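Local coordinates for protein phenol hydroxylase component phN (PDB 3U52) that probably serves as the diiron-bearing hydroxylase subunit of a bacterial multicomponent phenol hydroxylase, where oxygen activation and phenol hydroxylation would take place, at residues His164-Trp170 and Tyr474-Asn478; Gln334-Thr338 and Pro405-Thr409; Tyr340-Gln344 and Arg389-Leu395. One frame throughout, in Å; residues are numbered along the deposited sequence.

Interaction 1. Residues His164-Trp170 and Tyr474-Asn478; sequences HMHDRVW and YYHIN. With XE (xenon), chain R.
His164 and His476 lie face to face, ring on ring. Their centroids are 3.6 Å apart and the planes differ by 13°. The His164 ring reaches this place with CG anti to its own backbone N (chi1 174°). From there NE2 donates to Tyr474 O at 2.8 Å, a somewhat bent bond with the oxygen slightly out of the imidazole plane. The opposite face of His164 carries Arg168 NH1, which donates to His164 O at 2.9 Å. The Arg168 chain is extended from CG to NE and lays CD over the middle of the Tyr474 ring, 3.8 Å from its centroid, a CH-pi contact. Val169 sits on one face of the Tyr475 ring, with CG2 3.7 Å from Tyr475 CG. A water joins Arg168 O to Tyr475 OH. Trp170 turns one face to xenon, the centre of its ring beneath the atom, and Tyr475 touches a second xenon. With an alanine here instead of His164, Tyr474 O is likely to lose this donor and the His476 ring its stacking partner. Because NE2 of His164 is the donor, that nitrogen carries a proton. His476 ND1 is bonded to Asp161, a carboxylate that may favour a protonated His476. One direct hydrogen bond, a ring stack and CH-pi contacts thus join helix 162-166 and the residues after it to the loop after helix 467-474.

Interaction 2. Residues Gln334-Thr338 and Pro405-Thr409; sequences QLWTT and PTIFT
Ile407 makes the close-packed part. Its CG1 stands between the backbone N and the carbonyl carbon (chi1 54°), and this sets CD1 against helix 331-342. There CD1 meets Leu335 CG at 3.8 Å, the two side chains crossing at about a right angle. CG2 of Ile407 lies against Thr338 OG1 at 3.3 Å. That hydroxyl turns its proton back to the helix and donates to Gln334 O at 2.8 Å. Gln334 O also accepts from Thr338 N, and the two donors come from opposite faces of the carbonyl. The segment 405-409 is an irregular strip, with an inverse gamma turn centred on Thr406, that leads into the short strand 409-410. It passes beside the Cys4 zinc site, and Phe408 touches Cys432 of that site. The polar end, at Gln334 and Thr409, is held more loosely. The extended Gln334 side chain offers NE2 to Thr409 OG1 at 2.8 Å, a weak bond because its angle is only 125°. Gln334 OE1 faces the edge of the Phe408 ring at 3.8 Å from CD2. OE1 also accepts from a water at 2.7 Å, which in turn accepts from Thr409 N over a longer 3.3 Å.

Interaction 3. Residues Tyr340-Gln344 and Arg389-Leu395; sequences YQYCQ and RFYNNTL. With XE (xenon), chain T.
The guanidinium of Arg389 is sandwiched between two tyrosine rings. Tyr340 covers one face in a parallel cation-pi stack, with Arg389 CZ 3.6 Å from the ring centroid and the planes at 6°. The rim of the Tyr391 ring, near CE2, lies on the opposite face. At the guanidinium edge, NH2 donates to Tyr340 O at 2.8 Å and nearly straight (168°), though it comes from above the carbonyl plane. The same NH2 also donates to Phe390 O. A bend at chi2 (-72°) folds the arginine chain back over Tyr340. Its NE forms a salt bridge with Asp485, so stacking, hydrogen bonds and charge together fix the flat group. Cys343 SG lies at the edge of the Tyr391 ring. Next along, Gln341 O takes two donors: Asn392 N at 2.8 Å and Gln344 NE2 at 3.1 Å. The Gln344 amide stands steeply against the Tyr391 ring, with NE2 near its edge. Tyr342 OH donates to Thr394 O at 2.9 Å, nearly in line with the C=O. Asn392 OD1 accepts from Thr394 N, an Asx turn that shapes this bend. Asn392 O, 3.6 Å from xenon, lines a pocket with Gln344, Asn393 and Leu395; Leu467 completes it. The contact lays the loop 389-395 along helix 331-342 and the residues that follow it. Helix 369-385 packs on Tyr340 and Phe390 through Leu380, helix 453-458 borders Leu395, and another protein chain binds the Leu395 backbone.

The three contacts are nested along the chain: interaction 3 lies inside the loop closed by interaction 2, and both lie inside the one closed by interaction 1. Interactions 2 and 3 share helix 331-342, using successive parts of it, with centres about 13 Å apart. Interaction 1 is about 21 Å from interaction 2 and 17 Å from interaction 3, centre to centre. Trp170 of interaction 1 touches both of the others: its CZ3 is 3.9 Å from Pro405 CG, and its CZ2 is 3.8 Å from Tyr342 CB. The segment 164-170, part of the hydroxylase family region, is thereby packed against later parts of the chain. Bound xenon atoms lie in pockets at all three contacts.

Interaction 1. Residues His164-Trp170 and Tyr474-Asn478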
loop_
_atom_site.group_PDB
_atom_site.type_symbol
_atom_site.label_atom_id
_atom_site.label_comp_id
_atom_site.label_asym_id
_atom_site.label_seq_id
_atom_site.Cartn_x
_atom_site.Cartn_y
_atom_site.Cartn_z
ATOM N N HIS A 164 -9.375 3.674 28.598
ATOM C CA HIS A 164 -9.436 4.150 30.001
ATOM C C HIS A 164 -10.555 5.183 30.202
ATOM O O HIS A 164 -11.363 5.086 31.121
ATOM C CB HIS A 164 -8.073 4.716 30.429
ATOM C CG HIS A 164 -8.075 5.361 31.781
ATOM N ND1 HIS A 164 -7.714 4.676 32.926
ATOM C CD2 HIS A 164 -8.455 6.604 32.180
ATOM C CE1 HIS A 164 -7.865 5.470 33.974
ATOM N NE2 HIS A 164 -8.292 6.655 33.551
ATOM N N MET A 165 -10.618 6.150 29.312
ATOM C CA MET A 165 -11.648 7.170 29.374
ATOM C C MET A 165 -13.025 6.602 29.067
ATOM O O MET A 165 -14.019 6.985 29.732
ATOM C CB MET A 165 -11.303 8.293 28.404
ATOM C CG MET A 165 -10.096 9.040 28.843
ATOM S SD MET A 165 -9.845 10.433 27.783
ATOM C CE MET A 165 -8.244 11.117 28.349
ATOM N N HIS A 166 -13.099 5.637 28.152
ATOM C CA HIS A 166 -14.429 5.031 27.767
ATOM C C HIS A 166 -15.183 4.445 28.954
ATOM O O HIS A 166 -16.403 4.485 29.002
ATOM C CB HIS A 166 -14.229 3.895 26.736
ATOM C CG HIS A 166 -15.499 3.333 26.156
ATOM N ND1 HIS A 166 -16.186 3.940 25.126
ATOM C CD2 HIS A 166 -16.171 2.178 26.418
ATOM C CE1 HIS A 166 -17.239 3.201 24.792
ATOM N NE2 HIS A 166 -17.247 2.112 25.551
ATOM N N ASP A 167 -14.434 3.875 29.914
ATOM C CA ASP A 167 -15.023 3.274 31.140
ATOM C C ASP A 167 -15.408 4.302 32.233
ATOM O O ASP A 167 -16.145 3.955 33.162
ATOM C CB ASP A 167 -14.077 2.232 31.762
ATOM C CG ASP A 167 -14.007 0.897 30.982
ATOM O OD1 ASP A 167 -14.792 0.661 30.057
ATOM O OD2 ASP A 167 -13.168 0.026 31.322
ATOM N N ARG A 168 -14.902 5.537 32.127
ATOM C CA ARG A 168 -14.969 6.491 33.242
ATOM C C ARG A 168 -15.643 7.792 32.905
ATOM O O ARG A 168 -16.484 8.257 33.675
ATOM C CB ARG A 168 -13.572 6.779 33.820
ATOM C CG ARG A 168 -12.906 5.531 34.397
ATOM C CD ARG A 168 -11.457 5.739 34.795
ATOM N NE ARG A 168 -10.889 4.503 35.368
ATOM C CZ ARG A 168 -10.632 3.375 34.686
ATOM N NH1 ARG A 168 -10.856 3.265 33.374
ATOM N NH2 ARG A 168 -10.147 2.325 35.335
ATOM N N VAL A 169 -15.254 8.395 31.792
ATOM C CA VAL A 169 -15.676 9.749 31.440
ATOM C C VAL A 169 -17.171 9.895 31.234
ATOM O O VAL A 169 -17.803 9.088 30.564
ATOM C CB VAL A 169 -14.920 10.295 30.184
ATOM C CG1 VAL A 169 -15.446 11.648 29.792
ATOM C CG2 VAL A 169 -13.417 10.404 30.450
ATOM N N TRP A 170 -17.715 10.983 31.777
ATOM C CA TRP A 170 -19.147 11.202 31.804
ATOM C C TRP A 170 -19.828 10.919 30.466
ATOM O O TRP A 170 -20.696 10.052 30.401
ATOM C CB TRP A 170 -19.500 12.598 32.421
ATOM C CG TRP A 170 -19.072 13.781 31.575
ATOM C CD1 TRP A 170 -17.818 14.363 31.522
ATOM C CD2 TRP A 170 -19.906 14.522 30.659
ATOM N NE1 TRP A 170 -17.812 15.400 30.589
ATOM C CE2 TRP A 170 -19.079 15.523 30.047
ATOM C CE3 TRP A 170 -21.257 14.415 30.252
ATOM C CZ2 TRP A 170 -19.587 16.428 29.070
ATOM C CZ3 TRP A 170 -21.762 15.339 29.275
ATOM C CH2 TRP A 170 -20.936 16.333 28.719
ATOM N N TYR A 474 -8.805 10.762 37.790
ATOM C CA TYR A 474 -9.681 9.655 37.431
ATOM C C TYR A 474 -9.778 9.490 35.925
ATOM O O TYR A 474 -9.592 8.377 35.411
ATOM C CB TYR A 474 -11.088 9.829 38.042
ATOM C CG TYR A 474 -11.944 8.566 38.010
ATOM C CD1 TYR A 474 -13.183 8.557 37.356
ATOM C CD2 TYR A 474 -11.495 7.373 38.575
ATOM C CE1 TYR A 474 -13.955 7.399 37.308
ATOM C CE2 TYR A 474 -12.272 6.209 38.559
ATOM C CZ TYR A 474 -13.487 6.238 37.903
ATOM O OH TYR A 474 -14.252 5.106 37.884
ATOM N N TYR A 475 -10.049 10.602 35.227
ATOM C CA TYR A 475 -10.250 10.570 33.786
ATOM C C TYR A 475 -8.978 10.493 32.982
ATOM O O TYR A 475 -9.032 10.092 31.799
ATOM C CB TYR A 475 -11.071 11.801 33.299
ATOM C CG TYR A 475 -12.506 11.823 33.765
ATOM C CD1 TYR A 475 -13.065 10.757 34.444
ATOM C CD2 TYR A 475 -13.315 12.913 33.481
ATOM C CE1 TYR A 475 -14.404 10.793 34.849
ATOM C CE2 TYR A 475 -14.617 12.945 33.852
ATOM C CZ TYR A 475 -15.160 11.922 34.528
ATOM O OH TYR A 475 -16.502 12.054 34.823
ATOM N N HIS A 476 -7.856 10.903 33.593
ATOM C CA HIS A 476 -6.566 11.082 32.910
ATOM C C HIS A 476 -6.661 12.117 31.830
ATOM O O HIS A 476 -5.935 12.021 30.865
ATOM C CB HIS A 476 -6.107 9.773 32.252
ATOM C CG HIS A 476 -5.660 8.723 33.225
ATOM N ND1 HIS A 476 -5.058 7.547 32.820
ATOM C CD2 HIS A 476 -5.734 8.654 34.568
ATOM C CE1 HIS A 476 -4.779 6.806 33.877
ATOM N NE2 HIS A 476 -5.198 7.447 34.946
ATOM N N ILE A 477 -7.590 13.070 31.944
ATOM C CA ILE A 477 -7.604 14.241 31.074
ATOM C C ILE A 477 -6.553 15.241 31.567
ATOM O O ILE A 477 -6.566 15.659 32.738
ATOM C CB ILE A 477 -9.063 14.813 30.935
ATOM C CG1 ILE A 477 -9.897 13.862 30.030
ATOM C CG2 ILE A 477 -9.069 16.267 30.438
ATOM C CD1 ILE A 477 -11.391 13.931 30.190
ATOM N N ASN A 478 -5.594 15.592 30.719
ATOM C CA ASN A 478 -4.564 16.507 31.185
ATOM C C ASN A 478 -5.109 17.903 31.087
ATOM O O ASN A 478 -5.233 18.428 29.996
ATOM C CB ASN A 478 -3.288 16.400 30.362
ATOM C CG ASN A 478 -2.637 15.036 30.506
ATOM O OD1 ASN A 478 -2.230 14.427 29.520
ATOM N ND2 ASN A 478 -2.572 14.540 31.732
HETATM XE XE XE R . -20.290 17.265 33.074
HETATM O O HOH W 1 -17.452 9.899 36.140
#

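Interaction 2. Residues Gln334-Thr338 and Pro405-Thr409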
loop_
_atom_site.group_PDB
_atom_site.type_symbol
_atom_site.label_atom_id
_atom_site.label_comp_id
_atom_site.label_asym_id
_atom_site.label_seq_id
_atom_site.Cartn_x
_atom_site.Cartn_y
_atom_site.Cartn_z
ATOM N N GLN A 334 -28.341 21.627 20.111
ATOM C CA GLN A 334 -28.485 21.321 21.549
ATOM C C GLN A 334 -27.234 20.628 22.123
ATOM O O GLN A 334 -26.718 20.992 23.203
ATOM C CB GLN A 334 -29.735 20.446 21.777
ATOM C CG GLN A 334 -31.043 21.169 21.471
ATOM C CD GLN A 334 -32.264 20.243 21.432
ATOM O OE1 GLN A 334 -32.182 19.071 21.055
ATOM N NE2 GLN A 334 -33.424 20.799 21.812
ATOM N N LEU A 335 -26.699 19.660 21.402
ATOM C CA LEU A 335 -25.547 18.942 21.891
ATOM C C LEU A 335 -24.269 19.794 21.854
ATOM O O LEU A 335 -23.454 19.719 22.770
ATOM C CB LEU A 335 -25.362 17.649 21.085
ATOM C CG LEU A 335 -26.248 16.557 21.667
ATOM C CD1 LEU A 335 -26.649 15.720 20.519
ATOM C CD2 LEU A 335 -25.358 15.790 22.630
ATOM N N TRP A 336 -24.096 20.630 20.816
ATOM C CA TRP A 336 -22.812 21.339 20.707
ATOM C C TRP A 336 -22.730 22.312 21.847
ATOM O O TRP A 336 -21.713 22.473 22.531
ATOM C CB TRP A 336 -22.681 22.077 19.382
ATOM C CG TRP A 336 -21.367 22.828 19.201
ATOM C CD1 TRP A 336 -21.189 24.204 19.156
ATOM C CD2 TRP A 336 -20.063 22.258 19.072
ATOM N NE1 TRP A 336 -19.856 24.499 18.949
ATOM C CE2 TRP A 336 -19.152 23.326 18.864
ATOM C CE3 TRP A 336 -19.577 20.934 19.046
ATOM C CZ2 TRP A 336 -17.794 23.116 18.665
ATOM C CZ3 TRP A 336 -18.226 20.734 18.852
ATOM C CH2 TRP A 336 -17.352 21.820 18.664
ATOM N N THR A 337 -23.831 23.001 22.045
ATOM C CA THR A 337 -23.984 23.920 23.200
ATOM C C THR A 337 -23.785 23.249 24.636
ATOM O O THR A 337 -23.128 23.829 25.548
ATOM C CB THR A 337 -25.268 24.757 22.834
ATOM O OG1 THR A 337 -24.958 26.101 22.445
ATOM C CG2 THR A 337 -26.414 24.567 23.611
ATOM N N THR A 338 -24.234 22.015 24.798
ATOM C CA THR A 338 -23.943 21.193 25.972
ATOM C C THR A 338 -22.458 20.921 26.126
ATOM O O THR A 338 -21.894 21.124 27.212
ATOM C CB THR A 338 -24.700 19.861 25.856
ATOM O OG1 THR A 338 -26.097 20.191 25.860
ATOM C CG2 THR A 338 -24.374 18.893 27.000
ATOM N N PRO A 405 -27.090 13.960 29.458
ATOM C CA PRO A 405 -27.768 14.966 30.247
ATOM C C PRO A 405 -29.156 15.239 29.661
ATOM O O PRO A 405 -29.362 15.110 28.466
ATOM C CB PRO A 405 -26.920 16.206 30.053
ATOM C CG PRO A 405 -25.609 15.764 29.747
ATOM C CD PRO A 405 -25.737 14.391 29.083
ATOM N N THR A 406 -30.091 15.662 30.489
ATOM C CA THR A 406 -31.457 15.896 30.006
ATOM C C THR A 406 -31.566 17.266 29.312
ATOM O O THR A 406 -32.086 18.218 29.861
ATOM C CB THR A 406 -32.477 15.723 31.171
ATOM O OG1 THR A 406 -31.984 16.407 32.319
ATOM C CG2 THR A 406 -32.502 14.291 31.556
ATOM N N ILE A 407 -31.081 17.344 28.082
ATOM C CA ILE A 407 -30.905 18.635 27.385
ATOM C C ILE A 407 -31.929 18.793 26.235
ATOM O O ILE A 407 -31.943 19.820 25.570
ATOM C CB ILE A 407 -29.502 18.695 26.702
ATOM C CG1 ILE A 407 -29.319 17.480 25.784
ATOM C CG2 ILE A 407 -28.405 18.654 27.703
ATOM C CD1 ILE A 407 -28.103 17.554 24.857
ATOM N N PHE A 408 -32.724 17.739 25.969
ATOM C CA PHE A 408 -33.580 17.679 24.797
ATOM C C PHE A 408 -34.924 18.321 25.073
ATOM O O PHE A 408 -35.394 18.293 26.189
ATOM C CB PHE A 408 -33.786 16.212 24.396
ATOM C CG PHE A 408 -32.513 15.507 24.098
ATOM C CD1 PHE A 408 -32.016 14.540 24.942
ATOM C CD2 PHE A 408 -31.794 15.846 22.967
ATOM C CE1 PHE A 408 -30.772 13.890 24.661
ATOM C CE2 PHE A 408 -30.578 15.205 22.663
ATOM C CZ PHE A 408 -30.075 14.237 23.524
ATOM N N THR A 409 -35.570 18.831 24.031
ATOM C CA THR A 409 -36.840 19.581 24.174
ATOM C C THR A 409 -38.078 18.931 23.551
ATOM O O THR A 409 -37.989 18.016 22.718
ATOM C CB THR A 409 -36.655 21.011 23.652
ATOM O OG1 THR A 409 -36.154 20.975 22.297
ATOM C CG2 THR A 409 -35.656 21.760 24.511
HETATM O O HOH W 2 -34.435 17.668 21.178
#

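Interaction 3. Residues Tyr340-Gln344 and Arg389-Leu395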
loop_
_atom_site.group_PDB
_atom_site.type_symbol
_atom_site.label_atom_id
_atom_site.label_comp_id
_atom_site.label_asym_id
_atom_site.label_seq_id
_atom_site.Cartn_x
_atom_site.Cartn_y
_atom_site.Cartn_z
ATOM N N TYR A 340 -19.954 22.462 24.654
ATOM C CA TYR A 340 -19.247 23.760 24.824
ATOM C C TYR A 340 -19.087 24.146 26.331
ATOM O O TYR A 340 -17.986 24.467 26.786
ATOM C CB TYR A 340 -20.004 24.862 24.040
ATOM C CG TYR A 340 -19.379 26.217 24.073
ATOM C CD1 TYR A 340 -19.642 27.099 25.124
ATOM C CD2 TYR A 340 -18.514 26.612 23.083
ATOM C CE1 TYR A 340 -19.051 28.366 25.180
ATOM C CE2 TYR A 340 -17.935 27.902 23.111
ATOM C CZ TYR A 340 -18.195 28.748 24.171
ATOM O OH TYR A 340 -17.604 29.977 24.172
ATOM N N GLN A 341 -20.183 24.106 27.102
ATOM C CA GLN A 341 -20.159 24.562 28.509
ATOM C C GLN A 341 -19.544 23.561 29.450
ATOM O O GLN A 341 -19.154 23.900 30.568
ATOM C CB GLN A 341 -21.576 24.925 28.964
ATOM C CG GLN A 341 -22.509 23.725 29.150
ATOM C CD GLN A 341 -23.946 24.151 29.237
ATOM O OE1 GLN A 341 -24.561 24.529 28.236
ATOM N NE2 GLN A 341 -24.482 24.149 30.436
ATOM N N TYR A 342 -19.438 22.322 29.024
ATOM C CA TYR A 342 -18.867 21.276 29.851
ATOM C C TYR A 342 -17.489 20.767 29.357
ATOM O O TYR A 342 -16.929 19.792 29.904
ATOM C CB TYR A 342 -19.869 20.142 29.955
ATOM C CG TYR A 342 -21.037 20.407 30.913
ATOM C CD1 TYR A 342 -22.318 20.013 30.569
ATOM C CD2 TYR A 342 -20.825 20.964 32.177
ATOM C CE1 TYR A 342 -23.386 20.201 31.418
ATOM C CE2 TYR A 342 -21.918 21.183 33.068
ATOM C CZ TYR A 342 -23.176 20.772 32.673
ATOM O OH TYR A 342 -24.262 20.869 33.480
ATOM N N CYS A 343 -16.895 21.428 28.360
ATOM C CA CYS A 343 -15.610 20.896 27.843
ATOM C C CYS A 343 -14.392 21.106 28.715
ATOM O O CYS A 343 -13.301 20.676 28.331
ATOM C CB CYS A 343 -15.266 21.325 26.397
ATOM S SG CYS A 343 -14.807 23.027 26.257
ATOM N N GLN A 344 -14.546 21.731 29.872
ATOM C CA GLN A 344 -13.496 21.660 30.916
ATOM C C GLN A 344 -13.329 20.189 31.392
ATOM O O GLN A 344 -12.324 19.823 32.027
ATOM C CB GLN A 344 -13.745 22.648 32.099
ATOM C CG GLN A 344 -14.779 22.232 33.181
ATOM C CD GLN A 344 -16.189 22.638 32.810
ATOM O OE1 GLN A 344 -17.017 22.942 33.670
ATOM N NE2 GLN A 344 -16.456 22.690 31.543
ATOM N N ARG A 389 -15.294 33.539 29.067
ATOM C CA ARG A 389 -15.669 32.372 28.230
ATOM C C ARG A 389 -16.459 31.430 29.150
ATOM O O ARG A 389 -15.950 30.982 30.189
ATOM C CB ARG A 389 -14.413 31.679 27.656
ATOM C CG ARG A 389 -14.641 30.722 26.438
ATOM C CD ARG A 389 -15.332 29.450 26.870
ATOM N NE ARG A 389 -15.158 28.339 25.923
ATOM C CZ ARG A 389 -15.781 27.162 26.016
ATOM N NH1 ARG A 389 -15.528 26.205 25.131
ATOM N NH2 ARG A 389 -16.679 26.962 26.973
ATOM N N PHE A 390 -17.720 31.191 28.801
ATOM C CA PHE A 390 -18.636 30.438 29.670
ATOM C C PHE A 390 -18.248 28.945 29.821
ATOM O O PHE A 390 -18.161 28.215 28.817
ATOM C CB PHE A 390 -20.094 30.582 29.140
ATOM C CG PHE A 390 -21.130 29.730 29.895
ATOM C CD1 PHE A 390 -21.383 29.928 31.256
ATOM C CD2 PHE A 390 -21.903 28.775 29.209
ATOM C CE1 PHE A 390 -22.319 29.136 31.915
ATOM C CE2 PHE A 390 -22.890 28.007 29.883
ATOM C CZ PHE A 390 -23.071 28.183 31.221
ATOM N N TYR A 391 -17.999 28.533 31.070
ATOM C CA TYR A 391 -18.010 27.140 31.480
ATOM C C TYR A 391 -19.007 26.918 32.600
ATOM O O TYR A 391 -19.120 27.741 33.527
ATOM C CB TYR A 391 -16.655 26.669 31.964
ATOM C CG TYR A 391 -15.570 26.699 30.910
ATOM C CD1 TYR A 391 -14.765 27.830 30.764
ATOM C CD2 TYR A 391 -15.335 25.592 30.069
ATOM C CE1 TYR A 391 -13.726 27.879 29.820
ATOM C CE2 TYR A 391 -14.310 25.640 29.112
ATOM C CZ TYR A 391 -13.512 26.768 29.014
ATOM O OH TYR A 391 -12.524 26.841 28.068
ATOM N N ASN A 392 -19.773 25.837 32.489
ATOM C CA ASN A 392 -20.784 25.537 33.500
ATOM C C ASN A 392 -20.179 24.605 34.543
ATOM O O ASN A 392 -19.897 23.450 34.259
ATOM C CB ASN A 392 -22.027 24.924 32.843
ATOM C CG ASN A 392 -23.152 24.654 33.823
ATOM O OD1 ASN A 392 -22.968 24.763 35.046
ATOM N ND2 ASN A 392 -24.299 24.226 33.305
ATOM N N ASN A 393 -19.984 25.131 35.754
ATOM C CA ASN A 393 -19.365 24.382 36.853
ATOM C C ASN A 393 -20.311 23.575 37.745
ATOM O O ASN A 393 -19.888 22.992 38.749
ATOM C CB ASN A 393 -18.398 25.268 37.651
ATOM C CG ASN A 393 -17.114 25.574 36.880
ATOM O OD1 ASN A 393 -16.782 26.729 36.666
ATOM N ND2 ASN A 393 -16.383 24.535 36.475
ATOM N N THR A 394 -21.558 23.444 37.335
ATOM C CA THR A 394 -22.480 22.592 38.073
ATOM C C THR A 394 -22.830 21.370 37.253
ATOM O O THR A 394 -23.143 21.491 36.082
ATOM C CB THR A 394 -23.828 23.333 38.454
ATOM O OG1 THR A 394 -23.554 24.599 39.092
ATOM C CG2 THR A 394 -24.672 22.447 39.358
ATOM N N LEU A 395 -22.796 20.196 37.886
ATOM C CA LEU A 395 -23.098 18.933 37.222
ATOM C C LEU A 395 -24.594 18.846 36.774
ATOM O O LEU A 395 -25.501 19.326 37.483
ATOM C CB LEU A 395 -22.763 17.740 38.143
ATOM C CG LEU A 395 -21.291 17.469 38.505
ATOM C CD1 LEU A 395 -21.193 16.353 39.535
ATOM C CD2 LEU A 395 -20.527 17.069 37.284
HETATM XE XE XE T . -19.042 20.373 35.921
HETATM O O HOH W 3 -18.386 31.786 25.966
HETATM O O HOH W 4 -26.742 22.433 33.402
#